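PDB 1RH1: colicin-B, which forms channels that depolarise the cytoplasmic membrane of Escherichia coli and closely related bacteria, dissipating their cellular energy. Local coordinates for residues S348-I351 with A352-I355; K413-A417 with A418-I422; N425-R428 with E429-E433; M444-V447 with E448-I452; V459-S462 with L463-T467. All coordinates share one frame; numbering follows the deposited sequence.

Interaction 1 (S348-I351 with A352-I355); sequences SREI and AENI
I351 and I355 meet one turn apart on the alpha-helix 342-357, in the pore-forming domain. Four i to i+4 backbone bonds run through the turn. The bond from A352 N to S348 O is 2.8 Å long and nearly straight, at 169°. N354 N reaches E350 O just as straight. E353 N to R349 O and I355 N to I351 O are more bent.

The apolar contact lies on the buried side of the helix. Both isoleucines hold CG1 anti to the carbonyl carbon. This lays CG1 of I355 back over the preceding turn, 3.1 Å from I351 O. Its CD1 touches CG2 of I351 at 3.8 Å. The pair faces I329 and L322 of helix 291-340 and I493 of helix 479-495. F501 of helix 500-510 packs on I351.

The charged side chains take the outer side. R349 swings away from E353 and forms a salt bridge with D334. E350 is bent at chi2 (-77°), while E353 runs extended beyond CG. Their carboxylates are turned almost at right angles, 88° between planes. Two like charges so close would probably disfavour full ionisation of both: OE1 of E350 lies 3.1 Å from OE1 of E353.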
loop_
_atom_site.group_PDB
_atom_site.type_symbol
_atom_site.label_atom_id
_atom_site.label_comp_id
_atom_site.label_asym_id
_atom_site.label_seq_id
_atom_site.Cartn_x
_atom_site.Cartn_y
_atom_site.Cartn_z
ATOM N N SER A 348 15.773 -21.276 23.334
ATOM C CA SER A 348 16.180 -20.099 22.591
ATOM C C SER A 348 15.631 -20.067 21.178
ATOM O O SER A 348 15.188 -18.986 20.795
ATOM C CB SER A 348 17.681 -20.010 22.516
ATOM O OG SER A 348 18.131 -19.696 23.825
ATOM N N ARG A 349 15.548 -21.198 20.430
ATOM C CA ARG A 349 14.931 -21.200 19.098
ATOM C C ARG A 349 13.526 -20.639 19.264
ATOM O O ARG A 349 13.213 -19.651 18.611
ATOM C CB ARG A 349 14.731 -22.586 18.456
ATOM C CG ARG A 349 15.858 -23.606 18.345
ATOM C CD ARG A 349 17.063 -23.202 17.506
ATOM N NE ARG A 349 18.266 -23.015 18.328
ATOM C CZ ARG A 349 19.378 -23.777 18.269
ATOM N NH1 ARG A 349 19.499 -24.816 17.430
ATOM N NH2 ARG A 349 20.408 -23.476 19.063
ATOM N N GLU A 350 12.746 -21.208 20.205
ATOM C CA GLU A 350 11.406 -20.729 20.554
ATOM C C GLU A 350 11.329 -19.255 20.950
ATOM O O GLU A 350 10.474 -18.553 20.413
ATOM C CB GLU A 350 10.820 -21.518 21.716
ATOM C CG GLU A 350 10.337 -22.921 21.442
ATOM C CD GLU A 350 8.986 -22.962 20.745
ATOM O OE1 GLU A 350 8.943 -23.104 19.517
ATOM O OE2 GLU A 350 7.973 -22.851 21.442
ATOM N N ILE A 351 12.180 -18.718 21.842
ATOM C CA ILE A 351 12.079 -17.315 22.205
ATOM C C ILE A 351 12.411 -16.477 20.990
ATOM O O ILE A 351 11.641 -15.581 20.651
ATOM C CB ILE A 351 13.021 -16.979 23.366
ATOM C CG1 ILE A 351 12.572 -17.735 24.601
ATOM C CG2 ILE A 351 12.981 -15.503 23.663
ATOM C CD1 ILE A 351 13.197 -17.315 25.947
ATOM N N ALA A 352 13.480 -16.802 20.269
ATOM C CA ALA A 352 13.785 -16.088 19.052
ATOM C C ALA A 352 12.683 -16.221 18.013
ATOM O O ALA A 352 12.395 -15.235 17.351
ATOM C CB ALA A 352 15.047 -16.611 18.468
ATOM N N GLU A 353 12.015 -17.379 17.861
ATOM C CA GLU A 353 10.903 -17.558 16.915
ATOM C C GLU A 353 9.781 -16.599 17.294
ATOM O O GLU A 353 9.306 -15.808 16.476
ATOM C CB GLU A 353 10.353 -18.992 16.949
ATOM C CG GLU A 353 11.180 -20.034 16.166
ATOM C CD GLU A 353 10.927 -21.537 16.442
ATOM O OE1 GLU A 353 9.790 -21.938 16.747
ATOM O OE2 GLU A 353 11.890 -22.319 16.342
ATOM N N ASN A 354 9.416 -16.604 18.578
ATOM C CA ASN A 354 8.408 -15.708 19.099
ATOM C C ASN A 354 8.699 -14.225 18.951
ATOM O O ASN A 354 7.784 -13.423 18.751
ATOM C CB ASN A 354 8.200 -16.025 20.549
ATOM C CG ASN A 354 7.099 -17.041 20.716
ATOM O OD1 ASN A 354 7.220 -18.204 20.332
ATOM N ND2 ASN A 354 5.992 -16.570 21.289
ATOM N N ILE A 355 9.974 -13.845 19.057
ATOM C CA ILE A 355 10.326 -12.448 18.924
ATOM C C ILE A 355 10.284 -12.111 17.441
ATOM O O ILE A 355 9.717 -11.078 17.057
ATOM C CB ILE A 355 11.743 -12.177 19.511
ATOM C CG1 ILE A 355 11.782 -12.458 20.994
ATOM C CG2 ILE A 355 12.097 -10.719 19.324
ATOM C CD1 ILE A 355 13.155 -12.258 21.657
#

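Interaction 2 (K413-A417 with A418-I422); sequences KTFKA and ADYAI
F415 and Y420 both carry CG anti to the carbonyl carbon and beside the backbone N, with chi1 of -56° and -76°. With these torsions the two rings come together across the bend that leads into helix 420-435. Their planes are nearly parallel, 12° apart. One ring is displaced along the other, centroids 4.8 Å apart, and little of either face is shared.

The slip decides which atoms touch. CB of F415, and not its ring centre, sits over one face of the Y420 ring. It makes a CH-pi contact 3.9 Å from the centroid of that ring. In return, CD2 of Y420 lies over one face of the F415 ring, offset toward the rim. The nearest pair of ring atoms is CG of F415 and CE2 of Y420, at 3.7 Å.

The backbone between the rings turns sharply. A418 is the centre of an inverse gamma turn. D419 N would donate to A417 O, but that oxygen is placed too close to Y420 and the bond is doubtful.

K423, one turn further on, makes a cation-pi contact with Y420. The aromatic pair rests on helix 457-472: F415 packs on L463 and L466, and Y420 on V459 and L463. V321 of helix 291-340 also touches F415, so the bend is seated against two helices.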
loop_
_atom_site.group_PDB
_atom_site.type_symbol
_atom_site.label_atom_id
_atom_site.label_comp_id
_atom_site.label_asym_id
_atom_site.label_seq_id
_atom_site.Cartn_x
_atom_site.Cartn_y
_atom_site.Cartn_z
ATOM N N LYS A 413 20.959 -0.832 11.233
ATOM C CA LYS A 413 19.964 0.270 11.257
ATOM C C LYS A 413 18.862 0.038 12.317
ATOM O O LYS A 413 17.693 0.426 12.249
ATOM C CB LYS A 413 19.363 0.384 9.827
ATOM C CG LYS A 413 19.725 1.635 9.012
ATOM C CD LYS A 413 19.396 1.369 7.545
ATOM C CE LYS A 413 20.612 0.888 6.744
ATOM N NZ LYS A 413 21.187 -0.332 7.274
ATOM N N THR A 414 19.377 -0.571 13.365
ATOM C CA THR A 414 18.667 -1.118 14.496
ATOM C C THR A 414 18.094 -0.160 15.571
ATOM O O THR A 414 18.901 0.186 16.432
ATOM C CB THR A 414 19.666 -2.130 15.086
ATOM O OG1 THR A 414 20.284 -2.833 14.018
ATOM C CG2 THR A 414 18.986 -3.110 16.011
ATOM N N PHE A 415 16.795 0.300 15.578
ATOM C CA PHE A 415 15.973 1.080 16.573
ATOM C C PHE A 415 15.447 2.493 16.224
ATOM O O PHE A 415 14.224 2.562 16.066
ATOM C CB PHE A 415 16.631 1.328 17.995
ATOM C CG PHE A 415 17.128 0.195 18.886
ATOM C CD1 PHE A 415 16.328 -0.902 19.182
ATOM C CD2 PHE A 415 18.444 0.274 19.377
ATOM C CE1 PHE A 415 16.860 -1.929 19.969
ATOM C CE2 PHE A 415 18.966 -0.755 20.161
ATOM C CZ PHE A 415 18.171 -1.860 20.456
ATOM N N LYS A 416 16.318 3.564 16.214
ATOM C CA LYS A 416 16.226 5.032 15.896
ATOM C C LYS A 416 16.488 6.021 17.068
ATOM O O LYS A 416 15.855 5.895 18.116
ATOM C CB LYS A 416 14.836 5.438 15.291
ATOM C CG LYS A 416 14.652 6.771 14.508
ATOM C CD LYS A 416 15.378 6.861 13.138
ATOM C CE LYS A 416 14.738 6.090 11.966
ATOM N NZ LYS A 416 15.646 5.915 10.834
ATOM N N ALA A 417 17.391 7.030 16.956
ATOM C CA ALA A 417 17.760 8.045 17.981
ATOM C C ALA A 417 18.347 7.677 19.357
ATOM O O ALA A 417 17.653 7.022 20.139
ATOM C CB ALA A 417 16.568 8.940 18.309
ATOM N N ALA A 418 19.580 8.101 19.730
ATOM C CA ALA A 418 20.199 7.771 21.024
ATOM C C ALA A 418 19.782 8.526 22.322
ATOM O O ALA A 418 20.396 9.396 22.961
ATOM C CB ALA A 418 21.687 7.882 20.822
ATOM N N ASP A 419 18.538 8.089 22.544
ATOM C CA ASP A 419 17.599 8.255 23.647
ATOM C C ASP A 419 17.501 6.906 24.337
ATOM O O ASP A 419 16.882 6.737 25.383
ATOM C CB ASP A 419 16.249 8.588 23.111
ATOM C CG ASP A 419 15.785 10.019 23.313
ATOM O OD1 ASP A 419 14.614 10.278 23.028
ATOM O OD2 ASP A 419 16.565 10.870 23.749
ATOM N N TYR A 420 18.061 5.941 23.591
ATOM C CA TYR A 420 18.212 4.545 23.882
ATOM C C TYR A 420 19.416 4.339 24.724
ATOM O O TYR A 420 19.416 3.345 25.437
ATOM C CB TYR A 420 18.389 3.730 22.628
ATOM C CG TYR A 420 17.075 3.554 21.891
ATOM C CD1 TYR A 420 16.533 4.602 21.151
ATOM C CD2 TYR A 420 16.406 2.341 21.981
ATOM C CE1 TYR A 420 15.320 4.439 20.507
ATOM C CE2 TYR A 420 15.191 2.175 21.332
ATOM C CZ TYR A 420 14.659 3.227 20.594
ATOM O OH TYR A 420 13.476 3.051 19.903
ATOM N N ALA A 421 20.438 5.205 24.683
ATOM C CA ALA A 421 21.578 5.016 25.564
ATOM C C ALA A 421 21.169 5.074 27.028
ATOM O O ALA A 421 21.665 4.317 27.856
ATOM C CB ALA A 421 22.585 6.083 25.322
ATOM N N ILE A 422 20.185 5.953 27.268
ATOM C CA ILE A 422 19.520 6.210 28.532
ATOM C C ILE A 422 18.770 4.982 28.968
ATOM O O ILE A 422 18.870 4.606 30.138
ATOM C CB ILE A 422 18.543 7.380 28.378
ATOM C CG1 ILE A 422 19.327 8.639 28.075
ATOM C CG2 ILE A 422 17.742 7.582 29.626
ATOM C CD1 ILE A 422 18.502 9.910 27.800
#

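Interaction 3 (N425-R428 with E429-E433); sequences NNIR and EKSIE
R428 and I432 lie side by side and point the same way. The aliphatic part of the arginine does the touching: its CD is 3.8 Å from CD1 of I432. CG of R428 is anti to the backbone N (chi1 -179°), and the chain then bends at chi2 and chi3. The bends carry the guanidinium away from I432 and back toward the start of the segment. There NH1 is bonded to the carbonyl oxygens of F399 and W396. The charged end is thus tied to the chain around the end of helix 386-398, while the stem packs along its own helix.

N425 and E429 approach at a slant, with the amide and carboxylate planes 80° apart. CG of E429 sits beside its backbone N, which sends the chain back along the preceding turn. The extended part beyond CG then carries the carboxylate to N425.

All these residues belong to helix 420-435 of the pore-forming domain, and each pair is one turn apart. The bond from E429 N to N425 O, 3.0 Å, is the straightest of the backbone bonds here. R428 O is gripped twice: I432 N comes nearly along its axis, and S431 N approaches from above the carbonyl plane.

S431 turns its hydroxyl back over the preceding turn. OG donates to I427 O at 2.9 Å, 40° out of the carbonyl plane. This intrahelical bond satisfies a buried serine next to W396 and L468. CG2 of I427 lies 3.9 Å from the same OG. CB, CG and CD of K430 run by N426 O, and NZ goes on to a long, weak ion pair with E446.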
loop_
_atom_site.group_PDB
_atom_site.type_symbol
_atom_site.label_atom_id
_atom_site.label_comp_id
_atom_site.label_asym_id
_atom_site.label_seq_id
_atom_site.Cartn_x
_atom_site.Cartn_y
_atom_site.Cartn_z
ATOM N N ASN A 425 21.213 2.214 29.748
ATOM C CA ASN A 425 21.843 2.420 31.049
ATOM C C ASN A 425 20.902 2.057 32.192
ATOM O O ASN A 425 21.334 1.597 33.264
ATOM C CB ASN A 425 22.257 3.870 31.183
ATOM C CG ASN A 425 22.869 4.266 32.518
ATOM O OD1 ASN A 425 22.322 5.116 33.212
ATOM N ND2 ASN A 425 23.992 3.685 32.930
ATOM N N ASN A 426 19.592 2.250 31.988
ATOM C CA ASN A 426 18.700 1.860 33.051
ATOM C C ASN A 426 18.645 0.363 33.159
ATOM O O ASN A 426 18.737 -0.116 34.277
ATOM C CB ASN A 426 17.322 2.401 32.819
ATOM C CG ASN A 426 17.293 3.902 32.989
ATOM O OD1 ASN A 426 16.739 4.585 32.142
ATOM N ND2 ASN A 426 17.880 4.453 34.052
ATOM N N ILE A 427 18.601 -0.390 32.051
ATOM C CA ILE A 427 18.605 -1.850 32.114
ATOM C C ILE A 427 19.823 -2.339 32.876
ATOM O O ILE A 427 19.730 -3.244 33.691
ATOM C CB ILE A 427 18.607 -2.450 30.696
ATOM C CG1 ILE A 427 17.407 -1.976 29.870
ATOM C CG2 ILE A 427 18.533 -3.959 30.834
ATOM C CD1 ILE A 427 16.047 -2.352 30.480
ATOM N N ARG A 428 20.936 -1.642 32.659
ATOM C CA ARG A 428 22.193 -1.945 33.316
ATOM C C ARG A 428 22.093 -1.751 34.818
ATOM O O ARG A 428 22.192 -2.736 35.542
ATOM C CB ARG A 428 23.284 -1.067 32.727
ATOM C CG ARG A 428 24.652 -1.305 33.314
ATOM C CD ARG A 428 25.111 -0.192 34.257
ATOM N NE ARG A 428 25.317 1.043 33.527
ATOM C CZ ARG A 428 26.364 1.241 32.724
ATOM N NH1 ARG A 428 27.287 0.287 32.585
ATOM N NH2 ARG A 428 26.436 2.362 31.989
ATOM N N GLU A 429 21.844 -0.527 35.304
ATOM C CA GLU A 429 21.722 -0.265 36.736
ATOM C C GLU A 429 20.675 -1.135 37.419
ATOM O O GLU A 429 20.837 -1.548 38.572
ATOM C CB GLU A 429 21.343 1.161 36.974
ATOM C CG GLU A 429 22.346 2.186 36.533
ATOM C CD GLU A 429 21.792 3.610 36.480
ATOM O OE1 GLU A 429 20.610 3.838 36.778
ATOM O OE2 GLU A 429 22.548 4.512 36.115
ATOM N N LYS A 430 19.607 -1.428 36.665
ATOM C CA LYS A 430 18.520 -2.238 37.155
ATOM C C LYS A 430 18.769 -3.738 37.011
ATOM O O LYS A 430 18.091 -4.534 37.659
ATOM C CB LYS A 430 17.254 -1.793 36.433
ATOM C CG LYS A 430 16.908 -0.428 36.999
ATOM C CD LYS A 430 15.825 0.327 36.277
ATOM C CE LYS A 430 15.657 1.623 37.056
ATOM N NZ LYS A 430 14.465 2.330 36.624
ATOM N N SER A 431 19.705 -4.198 36.177
ATOM C CA SER A 431 20.067 -5.603 36.203
ATOM C C SER A 431 21.011 -5.763 37.379
ATOM O O SER A 431 20.965 -6.782 38.059
ATOM C CB SER A 431 20.777 -6.023 34.926
ATOM O OG SER A 431 19.891 -6.095 33.813
ATOM N N ILE A 432 21.833 -4.744 37.683
ATOM C CA ILE A 432 22.764 -4.784 38.801
ATOM C C ILE A 432 21.975 -4.981 40.064
ATOM O O ILE A 432 22.243 -5.952 40.761
ATOM C CB ILE A 432 23.574 -3.503 38.861
ATOM C CG1 ILE A 432 24.532 -3.448 37.693
ATOM C CG2 ILE A 432 24.373 -3.476 40.136
ATOM C CD1 ILE A 432 25.399 -2.188 37.530
ATOM N N GLU A 433 20.991 -4.123 40.343
ATOM C CA GLU A 433 20.027 -4.386 41.418
ATOM C C GLU A 433 19.247 -5.604 40.956
ATOM O O GLU A 433 18.978 -5.738 39.762
ATOM C CB GLU A 433 19.139 -3.198 41.543
ATOM C CG GLU A 433 17.979 -3.270 42.503
ATOM C CD GLU A 433 17.218 -1.942 42.610
ATOM O OE1 GLU A 433 17.206 -1.135 41.657
ATOM O OE2 GLU A 433 16.635 -1.721 43.681
#

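Interaction 4 (M444-V447 with E448-I452); sequences MLEV and ESWVI
W450 meets both E446 and V447 with its indole ring. At the pyrrole end, NE1 donates a weak bond to OE1 of E446, 3.1 Å long and bent to 134°. The carboxylate stands steeply to the ring, 78° between planes. Over one face of the six-membered ring sits CA of V447, a CH-pi contact 4.2 Å from the centroid. E446 O lies over the same face of the indole, by the five-membered ring. CG1 of V447 adds an apolar contact with CE3 of W450 at 3.9 Å.

In E446, CG is anti to the backbone N (chi1 176°), and the chain bends at chi2 to bring OE1 forward. The other oxygen, OE2, is the one turned to K430 of helix 420-435. A water donates to S449 OG and, weakly, to OE2.

S449 is fixed in turn by L445 O. OG and the backbone N both donate to that oxygen, each at 2.9 Å and from opposite faces of its plane.

Further out, I427 and K423 of helix 420-435 and L463 and A460 of helix 457-472 pack on W450. F464 and F496 close on V447. The whole spans about two turns, a set of i to i+3 and i to i+4 contacts along helix 441-452, which packs against helices 420-435 and 457-472 of the pore-forming domain.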
loop_
_atom_site.group_PDB
_atom_site.type_symbol
_atom_site.label_atom_id
_atom_site.label_comp_id
_atom_site.label_asym_id
_atom_site.label_seq_id
_atom_site.Cartn_x
_atom_site.Cartn_y
_atom_site.Cartn_z
ATOM N N MET A 444 11.801 -4.945 35.348
ATOM C CA MET A 444 10.626 -5.282 34.561
ATOM C C MET A 444 9.699 -4.103 34.379
ATOM O O MET A 444 9.056 -3.928 33.354
ATOM C CB MET A 444 9.906 -6.444 35.228
ATOM C CG MET A 444 10.855 -7.660 35.388
ATOM S SD MET A 444 11.759 -8.169 33.905
ATOM C CE MET A 444 10.781 -9.563 33.502
ATOM N N LEU A 445 9.747 -3.200 35.338
ATOM C CA LEU A 445 8.934 -1.998 35.346
ATOM C C LEU A 445 9.414 -0.942 34.361
ATOM O O LEU A 445 8.625 -0.222 33.768
ATOM C CB LEU A 445 8.936 -1.490 36.786
ATOM C CG LEU A 445 7.917 -0.518 37.367
ATOM C CD1 LEU A 445 6.494 -0.966 37.074
ATOM C CD2 LEU A 445 8.189 -0.418 38.874
ATOM N N GLU A 446 10.712 -0.833 34.164
ATOM C CA GLU A 446 11.307 0.083 33.212
ATOM C C GLU A 446 10.912 -0.323 31.806
ATOM O O GLU A 446 10.712 0.553 30.961
ATOM C CB GLU A 446 12.830 0.040 33.389
ATOM C CG GLU A 446 13.742 0.842 32.459
ATOM C CD GLU A 446 13.669 2.357 32.526
ATOM O OE1 GLU A 446 13.857 2.975 31.476
ATOM O OE2 GLU A 446 13.444 2.920 33.606
ATOM N N VAL A 447 10.760 -1.640 31.553
ATOM C CA VAL A 447 10.440 -2.139 30.214
ATOM C C VAL A 447 9.003 -1.765 29.896
ATOM O O VAL A 447 8.719 -1.282 28.796
ATOM C CB VAL A 447 10.610 -3.677 30.124
ATOM C CG1 VAL A 447 10.526 -4.073 28.668
ATOM C CG2 VAL A 447 11.947 -4.139 30.673
ATOM N N GLU A 448 8.115 -1.946 30.886
ATOM C CA GLU A 448 6.734 -1.529 30.740
ATOM C C GLU A 448 6.636 -0.023 30.535
ATOM O O GLU A 448 5.911 0.412 29.638
ATOM C CB GLU A 448 5.946 -1.944 31.964
ATOM C CG GLU A 448 5.865 -3.483 32.050
ATOM C CD GLU A 448 4.932 -4.271 31.102
ATOM O OE1 GLU A 448 4.829 -5.482 31.297
ATOM O OE2 GLU A 448 4.294 -3.713 30.200
ATOM N N SER A 449 7.418 0.772 31.283
ATOM C CA SER A 449 7.497 2.214 31.108
ATOM C C SER A 449 7.691 2.594 29.661
ATOM O O SER A 449 7.001 3.488 29.182
ATOM C CB SER A 449 8.661 2.837 31.808
ATOM O OG SER A 449 8.626 2.580 33.193
ATOM N N TRP A 450 8.575 1.877 28.952
ATOM C CA TRP A 450 8.865 2.163 27.555
ATOM C C TRP A 450 7.657 2.024 26.683
ATOM O O TRP A 450 7.470 2.873 25.811
ATOM C CB TRP A 450 9.884 1.239 26.952
ATOM C CG TRP A 450 11.244 1.283 27.597
ATOM C CD1 TRP A 450 11.721 2.348 28.311
ATOM C CD2 TRP A 450 12.139 0.274 27.498
ATOM N NE1 TRP A 450 12.934 2.022 28.667
ATOM C CE2 TRP A 450 13.221 0.790 28.202
ATOM C CE3 TRP A 450 12.179 -0.981 26.912
ATOM C CZ2 TRP A 450 14.379 0.035 28.327
ATOM C CZ3 TRP A 450 13.338 -1.726 27.044
ATOM C CH2 TRP A 450 14.427 -1.224 27.745
ATOM N N VAL A 451 6.865 0.966 26.940
ATOM C CA VAL A 451 5.649 0.740 26.177
ATOM C C VAL A 451 4.640 1.842 26.515
ATOM O O VAL A 451 4.232 2.594 25.621
ATOM C CB VAL A 451 5.046 -0.639 26.497
ATOM C CG1 VAL A 451 3.882 -0.850 25.580
ATOM C CG2 VAL A 451 6.002 -1.769 26.220
ATOM N N ILE A 452 4.286 1.988 27.802
ATOM C CA ILE A 452 3.355 3.009 28.276
ATOM C C ILE A 452 3.683 4.401 27.753
ATOM O O ILE A 452 2.799 5.018 27.160
ATOM C CB ILE A 452 3.353 2.976 29.819
ATOM C CG1 ILE A 452 2.636 1.709 30.219
ATOM C CG2 ILE A 452 2.672 4.181 30.443
ATOM C CD1 ILE A 452 2.902 1.240 31.662
HETATM O O HOH W 1 10.663 2.693 35.636
#

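Interaction 5 (V459-S462 with L463-T467); sequences VALS and LFSLT
S465 and L461 meet one turn apart on helix 457-472, which lies within a predicted transmembrane segment of the pore-forming domain. In this soluble form the helix is buried among others.

The S465 side chain starts with CB, 3.2 Å from L461 O and also near S462 O. From CB the hydroxyl turns back beside the backbone N, with chi1 of -59°. OG therefore hangs over the preceding turn. It donates to L461 O at 2.8 Å, from above the carbonyl plane and 35° out of it. The backbone N of S465 bonds to the same oxygen from the opposite face. One carbonyl thus takes two donors. The residue is buried, and this bond supplies a partner for the hydroxyl inside its own helix. The tip also has a carbon neighbour, CD2 of L461, at 3.8 Å. T325 of helix 291-340 packs against the S465 side chain.

S462 behaves differently. Its OG has weak bonds to A458 O, to V321 O and to T325 of helix 291-340, so it joins two helices. L466 lays CB and CG over S462 O, and its N donates to that oxygen in a nearly straight bond of 2.6 Å. On other sides of the helix, F464 packs on I427 and L443, and L461 on F358 and I363.

The serine pattern recurs two residues on. T467 OG1 donates to L463 O at 2.7 Å, while T467 N reaches that oxygen from the opposite face.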
loop_
_atom_site.group_PDB
_atom_site.type_symbol
_atom_site.label_atom_id
_atom_site.label_comp_id
_atom_site.label_asym_id
_atom_site.label_seq_id
_atom_site.Cartn_x
_atom_site.Cartn_y
_atom_site.Cartn_z
ATOM N N VAL A 459 9.434 -3.280 19.483
ATOM C CA VAL A 459 10.664 -2.511 19.660
ATOM C C VAL A 459 11.102 -2.572 21.139
ATOM O O VAL A 459 12.291 -2.727 21.433
ATOM C CB VAL A 459 10.426 -1.043 19.232
ATOM C CG1 VAL A 459 11.706 -0.270 19.209
ATOM C CG2 VAL A 459 9.924 -0.978 17.831
ATOM N N ALA A 460 10.198 -2.508 22.124
ATOM C CA ALA A 460 10.600 -2.598 23.517
ATOM C C ALA A 460 11.098 -3.979 23.895
ATOM O O ALA A 460 11.910 -4.108 24.809
ATOM C CB ALA A 460 9.451 -2.266 24.424
ATOM N N LEU A 461 10.622 -5.024 23.212
ATOM C CA LEU A 461 11.109 -6.372 23.445
ATOM C C LEU A 461 12.524 -6.501 22.898
ATOM O O LEU A 461 13.380 -7.106 23.542
ATOM C CB LEU A 461 10.284 -7.414 22.732
ATOM C CG LEU A 461 9.614 -8.518 23.531
ATOM C CD1 LEU A 461 9.163 -9.527 22.513
ATOM C CD2 LEU A 461 10.527 -9.190 24.549
ATOM N N SER A 462 12.798 -5.927 21.719
ATOM C CA SER A 462 14.104 -6.013 21.110
ATOM C C SER A 462 15.171 -5.367 21.951
ATOM O O SER A 462 16.029 -6.099 22.418
ATOM C CB SER A 462 14.059 -5.376 19.776
ATOM O OG SER A 462 13.300 -6.285 19.006
ATOM N N LEU A 463 15.134 -4.058 22.223
ATOM C CA LEU A 463 16.063 -3.363 23.111
ATOM C C LEU A 463 16.336 -4.100 24.407
ATOM O O LEU A 463 17.486 -4.222 24.787
ATOM C CB LEU A 463 15.481 -2.008 23.399
ATOM C CG LEU A 463 16.122 -1.011 24.311
ATOM C CD1 LEU A 463 17.493 -0.606 23.844
ATOM C CD2 LEU A 463 15.242 0.211 24.303
ATOM N N PHE A 464 15.332 -4.665 25.059
ATOM C CA PHE A 464 15.531 -5.383 26.289
ATOM C C PHE A 464 16.276 -6.670 26.072
ATOM O O PHE A 464 17.195 -7.013 26.819
ATOM C CB PHE A 464 14.207 -5.694 26.894
ATOM C CG PHE A 464 14.314 -6.398 28.227
ATOM C CD1 PHE A 464 14.812 -5.718 29.334
ATOM C CD2 PHE A 464 13.903 -7.718 28.340
ATOM C CE1 PHE A 464 14.891 -6.377 30.552
ATOM C CE2 PHE A 464 13.987 -8.366 29.568
ATOM C CZ PHE A 464 14.481 -7.694 30.674
ATOM N N SER A 465 15.821 -7.399 25.054
ATOM C CA SER A 465 16.435 -8.670 24.710
ATOM C C SER A 465 17.825 -8.468 24.144
ATOM O O SER A 465 18.727 -9.177 24.560
ATOM C CB SER A 465 15.590 -9.398 23.699
ATOM O OG SER A 465 14.294 -9.613 24.231
ATOM N N LEU A 466 18.032 -7.511 23.237
ATOM C CA LEU A 466 19.333 -7.157 22.726
ATOM C C LEU A 466 20.268 -6.705 23.830
ATOM O O LEU A 466 21.349 -7.272 23.926
ATOM C CB LEU A 466 19.244 -6.041 21.754
ATOM C CG LEU A 466 18.758 -6.363 20.385
ATOM C CD1 LEU A 466 18.745 -5.087 19.579
ATOM C CD2 LEU A 466 19.688 -7.339 19.706
ATOM N N THR A 467 19.915 -5.734 24.691
ATOM C CA THR A 467 20.776 -5.291 25.788
ATOM C C THR A 467 21.164 -6.470 26.672
ATOM O O THR A 467 22.344 -6.564 27.016
ATOM C CB THR A 467 20.073 -4.228 26.677
ATOM O OG1 THR A 467 19.717 -3.132 25.845
ATOM C CG2 THR A 467 20.969 -3.720 27.790
#

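Overall arrangement
All five contacts are local and follow one another in series along the pore-forming domain; none nests or crosses. Interaction 1 is a turn of helix 342-357. Interaction 2 closes the bend into helix 420-435, and interaction 3 follows further along that helix, centres about 17 Å apart. Interaction 4 lies on the next helix, 441-452, and interaction 5 on 457-472. Interaction 5 is the hub, touching each of the others. I355 reaches it from interaction 1, F415 and Y420 from interaction 2, I427 from interaction 3, and V447 and W450 from interaction 4. Interactions 3 and 4 also meet directly, through I427 on W450.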